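Local atomic coordinates of PfVFT1 (Plasmodium falciparum, PDB entry 5JKQ), a protein that probably binds a small solute in the cleft between its two lobes, as other Venus flytrap (solute-binding) proteins do. Residues 197-202 with 224-229; 182-187 with 241-246; 77-82 with 143-148. The protein carries 3 engineered substitutions. All blocks are in the same frame, centred on the assembly; numbering follows the deposited sequence.

Interaction 1. Residues 197-202 with 224-229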
loop_
_atom_site.group_PDB
_atom_site.type_symbol
_atom_site.label_atom_id
_atom_site.label_comp_id
_atom_site.label_asym_id
_atom_site.label_seq_id
_atom_site.Cartn_x
_atom_site.Cartn_y
_atom_site.Cartn_z
ATOM N N SER A 197 -21.384 -12.105 14.763
ATOM C CA SER A 197 -22.532 -12.819 15.303
ATOM C C SER A 197 -23.751 -12.637 14.408
ATOM O O SER A 197 -24.432 -13.605 14.081
ATOM C CB SER A 197 -22.846 -12.341 16.722
ATOM O OG SER A 197 -21.785 -12.653 17.607
ATOM N N TYR A 198 -24.015 -11.400 14.000
ATOM C CA TYR A 198 -25.165 -11.115 13.149
ATOM C C TYR A 198 -25.067 -11.846 11.810
ATOM O O TYR A 198 -26.014 -12.512 11.394
ATOM C CB TYR A 198 -25.304 -9.612 12.910
ATOM C CG TYR A 198 -26.570 -9.243 12.173
ATOM C CD1 TYR A 198 -27.759 -9.028 12.859
ATOM C CD2 TYR A 198 -26.581 -9.120 10.791
ATOM C CE1 TYR A 198 -28.921 -8.697 12.189
ATOM C CE2 TYR A 198 -27.737 -8.789 10.112
ATOM C CZ TYR A 198 -28.904 -8.579 10.816
ATOM O OH TYR A 198 -30.059 -8.248 10.146
ATOM N N ILE A 199 -23.922 -11.725 11.141
ATOM C CA ILE A 199 -23.715 -12.395 9.860
ATOM C C ILE A 199 -23.826 -13.911 10.024
ATOM O O ILE A 199 -24.253 -14.610 9.107
ATOM C CB ILE A 199 -22.337 -12.038 9.241
ATOM C CG1 ILE A 199 -22.214 -10.528 9.012
ATOM C CG2 ILE A 199 -22.108 -12.777 7.920
ATOM C CD1 ILE A 199 -23.259 -9.938 8.084
ATOM N N SER A 200 -23.452 -14.418 11.196
ATOM C CA SER A 200 -23.511 -15.854 11.446
ATOM C C SER A 200 -24.954 -16.313 11.660
ATOM O O SER A 200 -25.306 -17.441 11.315
ATOM C CB SER A 200 -22.650 -16.229 12.656
ATOM O OG SER A 200 -23.277 -15.861 13.870
ATOM N N LYS A 201 -25.783 -15.436 12.222
ATOM C CA LYS A 201 -27.186 -15.762 12.478
ATOM C C LYS A 201 -28.049 -15.616 11.225
ATOM O O LYS A 201 -29.048 -16.319 11.072
ATOM C CB LYS A 201 -27.758 -14.869 13.588
ATOM C CG LYS A 201 -27.165 -15.085 14.982
ATOM C CD LYS A 201 -27.318 -16.511 15.488
ATOM C CE LYS A 201 -28.777 -16.920 15.634
ATOM N NZ LYS A 201 -28.909 -18.302 16.180
ATOM N N ASN A 202 -27.661 -14.704 10.336
ATOM C CA ASN A 202 -28.492 -14.340 9.187
ATOM C C ASN A 202 -27.850 -14.667 7.842
ATOM O O ASN A 202 -26.629 -14.738 7.721
ATOM C CB ASN A 202 -28.823 -12.849 9.245
ATOM C CG ASN A 202 -29.563 -12.471 10.512
ATOM O OD1 ASN A 202 -28.955 -12.070 11.504
ATOM N ND2 ASN A 202 -30.884 -12.603 10.486
ATOM N N ASP A 224 -17.919 -16.650 1.997
ATOM C CA ASP A 224 -19.081 -16.665 1.110
ATOM C C ASP A 224 -20.401 -16.526 1.869
ATOM O O ASP A 224 -21.472 -16.731 1.296
ATOM C CB ASP A 224 -19.098 -17.953 0.283
ATOM C CG ASP A 224 -19.361 -19.187 1.124
ATOM O OD1 ASP A 224 -19.000 -19.184 2.321
ATOM O OD2 ASP A 224 -19.927 -20.163 0.588
ATOM N N LYS A 225 -20.328 -16.174 3.150
ATOM C CA LYS A 225 -21.531 -15.950 3.953
ATOM C C LYS A 225 -22.343 -14.762 3.445
ATOM O O LYS A 225 -23.521 -14.620 3.776
ATOM C CB LYS A 225 -21.163 -15.718 5.419
ATOM C CG LYS A 225 -21.421 -16.905 6.328
ATOM C CD LYS A 225 -22.882 -16.969 6.754
ATOM C CE LYS A 225 -23.078 -17.886 7.952
ATOM N NZ LYS A 225 -24.408 -17.686 8.594
ATOM N N VAL A 226 -21.706 -13.907 2.651
ATOM C CA VAL A 226 -22.363 -12.729 2.099
ATOM C C VAL A 226 -21.894 -12.477 0.672
ATOM O O VAL A 226 -20.908 -13.065 0.224
ATOM C CB VAL A 226 -22.083 -11.472 2.950
ATOM C CG1 VAL A 226 -22.579 -11.666 4.371
ATOM C CG2 VAL A 226 -20.599 -11.152 2.958
ATOM N N THR A 227 -22.608 -11.604 -0.034
ATOM C CA THR A 227 -22.204 -11.168 -1.367
ATOM C C THR A 227 -21.535 -9.800 -1.278
ATOM O O THR A 227 -21.917 -8.966 -0.455
ATOM C CB THR A 227 -23.403 -11.102 -2.331
ATOM O OG1 THR A 227 -24.434 -10.287 -1.763
ATOM C CG2 THR A 227 -23.952 -12.495 -2.591
ATOM N N TYR A 228 -20.538 -9.580 -2.130
ATOM C CA TYR A 228 -19.734 -8.363 -2.089
ATOM C C TYR A 228 -19.947 -7.517 -3.337
ATOM O O TYR A 228 -19.709 -7.973 -4.456
ATOM C CB TYR A 228 -18.252 -8.714 -1.940
ATOM C CG TYR A 228 -17.973 -9.593 -0.743
ATOM C CD1 TYR A 228 -17.700 -9.038 0.501
ATOM C CD2 TYR A 228 -17.993 -10.977 -0.852
ATOM C CE1 TYR A 228 -17.451 -9.837 1.599
ATOM C CE2 TYR A 228 -17.745 -11.784 0.242
ATOM C CZ TYR A 228 -17.474 -11.209 1.465
ATOM O OH TYR A 228 -17.228 -12.002 2.562
ATOM N N ASP A 229 -20.398 -6.284 -3.130
ATOM C CA ASP A 229 -20.631 -5.344 -4.220
ATOM C C ASP A 229 -19.790 -4.087 -4.029
ATOM O O ASP A 229 -19.985 -3.343 -3.066
ATOM C CB ASP A 229 -22.115 -4.982 -4.303
ATOM C CG ASP A 229 -22.441 -4.119 -5.505
ATOM O OD1 ASP A 229 -21.653 -4.117 -6.474
ATOM O OD2 ASP A 229 -23.493 -3.447 -5.485
#

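Interaction 2. Residues 182-187 with 241-246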
loop_
_atom_site.group_PDB
_atom_site.type_symbol
_atom_site.label_atom_id
_atom_site.label_comp_id
_atom_site.label_asym_id
_atom_site.label_seq_id
_atom_site.Cartn_x
_atom_site.Cartn_y
_atom_site.Cartn_z
HETATM N N MSE A 182 -19.654 1.291 8.174
HETATM C CA MSE A 182 -20.827 2.068 8.545
HETATM C C MSE A 182 -22.078 1.198 8.478
HETATM O O MSE A 182 -22.249 0.388 7.563
HETATM C CB MSE A 182 -20.974 3.310 7.663
HETATM C CG MSE A 182 -21.078 3.080 6.178
HETATM SE SE MSE A 182 -21.437 4.794 5.297
HETATM C CE MSE A 182 -23.263 5.060 5.911
ATOM N N ILE A 183 -22.939 1.366 9.476
ATOM C CA ILE A 183 -24.107 0.516 9.652
ATOM C C ILE A 183 -25.198 1.282 10.397
ATOM O O ILE A 183 -24.909 2.206 11.157
ATOM C CB ILE A 183 -23.740 -0.777 10.427
ATOM C CG1 ILE A 183 -24.945 -1.719 10.525
ATOM C CG2 ILE A 183 -23.192 -0.431 11.813
ATOM C CD1 ILE A 183 -24.610 -3.095 11.085
ATOM N N LEU A 184 -26.451 0.904 10.167
ATOM C CA LEU A 184 -27.572 1.518 10.867
ATOM C C LEU A 184 -27.521 1.176 12.354
ATOM O O LEU A 184 -27.303 0.023 12.724
ATOM C CB LEU A 184 -28.896 1.054 10.261
ATOM C CG LEU A 184 -29.143 1.492 8.817
ATOM C CD1 LEU A 184 -30.236 0.652 8.179
ATOM C CD2 LEU A 184 -29.505 2.968 8.771
ATOM N N LYS A 185 -27.719 2.184 13.198
ATOM C CA LYS A 185 -27.689 1.995 14.646
ATOM C C LYS A 185 -28.734 0.996 15.123
ATOM O O LYS A 185 -28.557 0.346 16.151
ATOM C CB LYS A 185 -27.911 3.329 15.366
ATOM C CG LYS A 185 -26.652 4.150 15.567
ATOM C CD LYS A 185 -26.630 4.810 16.939
ATOM C CE LYS A 185 -25.260 5.392 17.255
ATOM N NZ LYS A 185 -25.275 6.221 18.487
ATOM N N GLU A 186 -29.822 0.883 14.370
ATOM C CA GLU A 186 -30.967 0.082 14.785
ATOM C C GLU A 186 -30.616 -1.393 14.989
ATOM O O GLU A 186 -31.322 -2.104 15.702
ATOM C CB GLU A 186 -32.093 0.214 13.756
ATOM C CG GLU A 186 -31.736 -0.280 12.370
ATOM C CD GLU A 186 -32.763 0.123 11.330
ATOM O OE1 GLU A 186 -32.870 1.333 11.035
ATOM O OE2 GLU A 186 -33.467 -0.769 10.811
ATOM N N TYR A 187 -29.526 -1.847 14.376
ATOM C CA TYR A 187 -29.113 -3.244 14.490
ATOM C C TYR A 187 -28.354 -3.515 15.786
ATOM O O TYR A 187 -28.089 -4.668 16.124
ATOM C CB TYR A 187 -28.251 -3.648 13.291
ATOM C CG TYR A 187 -29.028 -3.738 12.000
ATOM C CD1 TYR A 187 -29.970 -4.740 11.806
ATOM C CD2 TYR A 187 -28.820 -2.828 10.976
ATOM C CE1 TYR A 187 -30.685 -4.828 10.629
ATOM C CE2 TYR A 187 -29.530 -2.910 9.793
ATOM C CZ TYR A 187 -30.462 -3.911 9.626
ATOM O OH TYR A 187 -31.173 -4.000 8.450
ATOM N N LYS A 241 -26.062 6.037 0.590
ATOM C CA LYS A 241 -27.446 5.908 0.154
ATOM C C LYS A 241 -27.903 4.452 0.242
ATOM O O LYS A 241 -29.032 4.167 0.639
ATOM C CB LYS A 241 -27.594 6.434 -1.277
ATOM C CG LYS A 241 -29.026 6.545 -1.775
ATOM C CD LYS A 241 -29.305 7.941 -2.324
ATOM C CE LYS A 241 -30.684 8.041 -2.968
ATOM N NZ LYS A 241 -30.715 7.442 -4.334
ATOM N N SER A 242 -27.004 3.538 -0.107
ATOM C CA SER A 242 -27.318 2.115 -0.143
ATOM C C SER A 242 -27.511 1.528 1.254
ATOM O O SER A 242 -28.383 0.684 1.463
ATOM C CB SER A 242 -26.212 1.355 -0.876
ATOM O OG SER A 242 -26.492 -0.031 -0.932
ATOM N N VAL A 243 -26.693 1.966 2.205
ATOM C CA VAL A 243 -26.829 1.519 3.588
ATOM C C VAL A 243 -28.108 2.080 4.206
ATOM O O VAL A 243 -28.813 1.378 4.932
ATOM C CB VAL A 243 -25.609 1.940 4.438
ATOM C CG1 VAL A 243 -25.841 1.658 5.925
ATOM C CG2 VAL A 243 -24.363 1.220 3.952
ATOM N N LEU A 244 -28.401 3.344 3.916
ATOM C CA LEU A 244 -29.591 4.000 4.448
ATOM C C LEU A 244 -30.861 3.429 3.825
ATOM O O LEU A 244 -31.887 3.309 4.494
ATOM C CB LEU A 244 -29.520 5.511 4.210
ATOM C CG LEU A 244 -28.432 6.254 4.988
ATOM C CD1 LEU A 244 -28.258 7.664 4.455
ATOM C CD2 LEU A 244 -28.757 6.289 6.472
ATOM N N SER A 245 -30.786 3.071 2.545
ATOM C CA SER A 245 -31.919 2.468 1.849
ATOM C C SER A 245 -32.150 1.032 2.309
ATOM O O SER A 245 -33.114 0.389 1.892
ATOM C CB SER A 245 -31.698 2.491 0.336
ATOM O OG SER A 245 -30.715 1.545 -0.042
ATOM N N LYS A 246 -31.245 0.530 3.145
ATOM C CA LYS A 246 -31.400 -0.778 3.778
ATOM C C LYS A 246 -31.207 -1.931 2.789
ATOM O O LYS A 246 -31.600 -3.066 3.066
ATOM C CB LYS A 246 -32.779 -0.871 4.436
ATOM C CG LYS A 246 -32.803 -1.594 5.765
ATOM C CD LYS A 246 -33.788 -0.924 6.709
ATOM C CE LYS A 246 -33.962 -1.712 7.993
ATOM N NZ LYS A 246 -34.856 -1.010 8.956
#

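Interaction 3. Residues 77-82 with 143-148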
loop_
_atom_site.group_PDB
_atom_site.type_symbol
_atom_site.label_atom_id
_atom_site.label_comp_id
_atom_site.label_asym_id
_atom_site.label_seq_id
_atom_site.Cartn_x
_atom_site.Cartn_y
_atom_site.Cartn_z
ATOM N N GLU A 77 21.343 7.008 -9.466
ATOM C CA GLU A 77 19.951 7.147 -9.877
ATOM C C GLU A 77 19.167 5.847 -9.725
ATOM O O GLU A 77 19.676 4.763 -10.013
ATOM C CB GLU A 77 19.870 7.626 -11.328
ATOM C CG GLU A 77 18.442 7.769 -11.845
ATOM C CD GLU A 77 18.373 8.392 -13.226
ATOM O OE1 GLU A 77 18.578 9.620 -13.339
ATOM O OE2 GLU A 77 18.109 7.655 -14.198
ATOM N N VAL A 78 17.923 5.977 -9.272
ATOM C CA VAL A 78 16.995 4.855 -9.201
ATOM C C VAL A 78 15.758 5.174 -10.038
ATOM O O VAL A 78 15.265 6.302 -10.030
ATOM C CB VAL A 78 16.584 4.540 -7.743
ATOM C CG1 VAL A 78 15.973 5.766 -7.069
ATOM C CG2 VAL A 78 15.625 3.350 -7.696
ATOM N N LYS A 79 15.274 4.172 -10.769
ATOM C CA LYS A 79 14.082 4.318 -11.597
ATOM C C LYS A 79 12.874 3.680 -10.917
ATOM O O LYS A 79 12.861 2.474 -10.669
ATOM C CB LYS A 79 14.298 3.682 -12.971
ATOM C CG LYS A 79 15.530 4.177 -13.710
ATOM C CD LYS A 79 15.660 3.480 -15.055
ATOM C CE LYS A 79 17.065 3.586 -15.621
ATOM N NZ LYS A 79 17.408 2.392 -16.446
ATOM N N ILE A 80 11.866 4.499 -10.618
ATOM C CA ILE A 80 10.652 4.030 -9.958
ATOM C C ILE A 80 9.490 4.042 -10.944
ATOM O O ILE A 80 9.367 4.950 -11.767
ATOM C CB ILE A 80 10.302 4.895 -8.717
ATOM C CG1 ILE A 80 11.267 4.601 -7.566
ATOM C CG2 ILE A 80 8.887 4.611 -8.214
ATOM C CD1 ILE A 80 12.622 5.224 -7.706
ATOM N N GLY A 81 8.644 3.020 -10.851
ATOM C CA GLY A 81 7.484 2.896 -11.712
ATOM C C GLY A 81 6.192 3.205 -10.980
ATOM O O GLY A 81 6.003 2.799 -9.833
ATOM N N ALA A 82 5.304 3.930 -11.651
ATOM C CA ALA A 82 3.985 4.232 -11.108
ATOM C C ALA A 82 2.956 4.269 -12.234
ATOM O O ALA A 82 3.310 4.443 -13.397
ATOM C CB ALA A 82 4.008 5.553 -10.362
ATOM N N ASP A 143 12.716 -2.236 -16.877
ATOM C CA ASP A 143 12.617 -0.824 -17.235
ATOM C C ASP A 143 12.716 0.036 -15.978
ATOM O O ASP A 143 13.059 1.217 -16.044
ATOM C CB ASP A 143 11.306 -0.536 -17.969
ATOM C CG ASP A 143 11.232 -1.213 -19.323
ATOM O OD1 ASP A 143 12.251 -1.216 -20.045
ATOM O OD2 ASP A 143 10.155 -1.749 -19.663
ATOM N N ILE A 144 12.415 -0.574 -14.835
ATOM C CA ILE A 144 12.458 0.106 -13.548
ATOM C C ILE A 144 13.093 -0.797 -12.498
ATOM O O ILE A 144 13.084 -2.021 -12.633
ATOM C CB ILE A 144 11.044 0.521 -13.082
ATOM C CG1 ILE A 144 10.087 -0.673 -13.190
ATOM C CG2 ILE A 144 10.547 1.699 -13.908
ATOM C CD1 ILE A 144 8.686 -0.415 -12.668
ATOM N N HIS A 145 13.655 -0.186 -11.460
ATOM C CA HIS A 145 14.200 -0.932 -10.333
ATOM C C HIS A 145 13.106 -1.225 -9.308
ATOM O O HIS A 145 13.195 -2.192 -8.549
ATOM C CB HIS A 145 15.337 -0.149 -9.672
ATOM C CG HIS A 145 16.433 0.239 -10.614
ATOM N ND1 HIS A 145 16.955 1.514 -10.662
ATOM C CD2 HIS A 145 17.113 -0.481 -11.539
ATOM C CE1 HIS A 145 17.905 1.565 -11.578
ATOM N NE2 HIS A 145 18.021 0.367 -12.124
HETATM N N MSE A 146 12.069 -0.391 -9.313
HETATM C CA MSE A 146 11.051 -0.396 -8.269
HETATM C C MSE A 146 9.695 0.084 -8.738
HETATM O O MSE A 146 9.600 0.911 -9.644
HETATM C CB MSE A 146 11.465 0.516 -7.123
HETATM C CG MSE A 146 12.367 -0.079 -6.101
HETATM SE SE MSE A 146 12.679 1.283 -4.754
HETATM C CE MSE A 146 11.154 0.908 -3.604
ATOM N N THR A 147 8.651 -0.399 -8.075
ATOM C CA THR A 147 7.344 0.232 -8.154
ATOM C C THR A 147 7.265 1.279 -7.052
ATOM O O THR A 147 8.072 1.271 -6.121
ATOM C CB THR A 147 6.193 -0.776 -7.986
ATOM O OG1 THR A 147 6.174 -1.263 -6.637
ATOM C CG2 THR A 147 6.345 -1.942 -8.954
ATOM N N ASP A 148 6.298 2.183 -7.158
ATOM C CA ASP A 148 6.014 3.119 -6.081
ATOM C C ASP A 148 5.540 2.330 -4.860
ATOM O O ASP A 148 5.195 1.155 -4.975
ATOM C CB ASP A 148 4.960 4.139 -6.520
ATOM C CG ASP A 148 4.895 5.344 -5.603
ATOM O OD1 ASP A 148 4.432 5.193 -4.453
ATOM O OD2 ASP A 148 5.295 6.446 -6.039
#

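Interaction 1. Residues 197-202 with 224-229
Ile199, in the last turn of helix 192-201, has its CA 7.2 Å from that of Lys225, which lies in the turn leading into strand 227-229. Helical backbone geometry ends after Lys201, so the carbonyl oxygens of Ile199 and Ser200 lie at the C-terminal end of the helix. The side chain of Lys225 reaches them. It slides past that of Ile199 in the opposite direction, and its bend at chi2 (-82°) sets CD on a course that passes 3.6 Å from Ile199 O. The ammonium then divides between two acceptors. NZ lies 3.1 Å from Ile199 O, in the carbonyl plane and on a lone pair, with a C=O...N angle of 134°. From Ser200 O the same NZ is 2.9 Å away but sits well above the carbonyl plane, 48° out of it. A long, flexible lysine suits this place, for its positive charge probably also meets the negative end of the helix dipole favourably.

Beside this polar grip lies an apolar one. CG2 of Ile199, anti to its backbone N, meets CG1 of Val226 at 3.7 Å, the two branched side chains crossing at about a right angle, and it also touches Lys225 CB at 4.0 Å. Both residues are buried, and their short branched methyls can meet closely here; Phe222 and Leu205 cover Ile199 further, while Val226 rests on Ile207. The contact thus packs a helix end against a beta-alpha-beta unit, in which helix 212-222 joins the parallel strands 206-209 and 227-229, as expected in an alpha/beta lobe of a Venus flytrap domain.

Interaction 2. Residues 182-187 with 241-246
Val243 of helix 236-244 is the bump that strand 175-184 receives: helix-on-sheet packing in one alpha/beta lobe of the Venus flytrap fold. Its CG1 settles in a hollow floored by backbone, 4.1 Å from Met182 O and 4.3 Å from Ile183 CA. The long side chain of Met182, a selenomethionine, makes one wall; bent at its last torsion (chi3 -70°), it brings CE to 4.2 Å from Val243 CB. Leu184 makes the other wall and is itself a fork pushed against the last turn. One prong, CD2, meets Leu244 CD2 at 4.1 Å, while CD1 lies against Val243 O at 3.6 Å and beside Lys246 CD. Valine suits its place because a short methyl can come close to the strand backbone, and leucine because its two methyls reach different partners.

Lys246, the first residue to leave helical phi/psi, has positive phi (72°) in a Schellman motif, and its chain crosses Leu184 at about a right angle before going out to Glu186. These two exposed charged chains meet tip to tip in a salt bridge, NZ to OE2, modelled so short that its exact length is doubtful. Beside it, CE of Lys246 lies 3.6 Å from OH of Tyr187.

Interaction 3. Residues 77-82 with 143-148
In His145 chi1 (-55°) sets CG beside the residue's own backbone N and chi2 (133°) turns ND1 to Lys79, while Ile144, its outer chain extended, carries CD1 across to Gly81. The imidazole ND1 accepts the backbone N-H of Lys79 at 3.1 Å. That bond is nearly straight at 174°, although the donor lies well out of the ring plane. Histidine suits the spot, as its imidazole nitrogen can act as an acceptor for a strand N-H beside residues that are not yet in strand form; its accepting role is consistent with a neutral ring. Val78 CA sits at the ring edge.

Next, Lys79 O receives two donors, His145 N at 2.9 Å and Met146 N at a longer 3.3 Å. Parallel pairing follows, with Gly81 N bonded to Met146 O at 2.6 Å and Asp148 N to Gly81 O at 2.8 Å. Strand 77-83 is thereby the middle of a three-stranded parallel sheet, between 126-132 and 146-147, an order consistent with the core of type II solute-binding lobes. On one face Ile80 and Met146, a selenomethionine, lie side by side, both touching Met107 of helix 102-118. On the other, Ile144 CD1 comes within 3.6 Å of Gly81 CA, a closeness that glycine permits. Asp148 is buried, and its OD2 takes hydrogen bonds with the hydroxyls of Tyr94 and Tyr129.

How the interactions relate
Interaction 3 closes first along the chain and lies in a different lobe from the other two, its centre about 41 Å from that of interaction 1 and about 43 Å from that of interaction 2. Those two are neighbours, with centres about 15 Å apart, and interaction 1 is nested within the chain loop that interaction 2 closes. Both reach the same mixed sheet and touch directly, where Tyr198 OH packs against Tyr187 CE1 at 3.5 Å. Ile265 and Val267 of the long strand 265-281 meet residues of interaction 2, while Ala278 and Phe280 meet Met146 of interaction 3. This is the bi-lobed Venus flytrap architecture: the parallel sheet in one lobe, the mixed sheet in the other, strand 265-281 running between them.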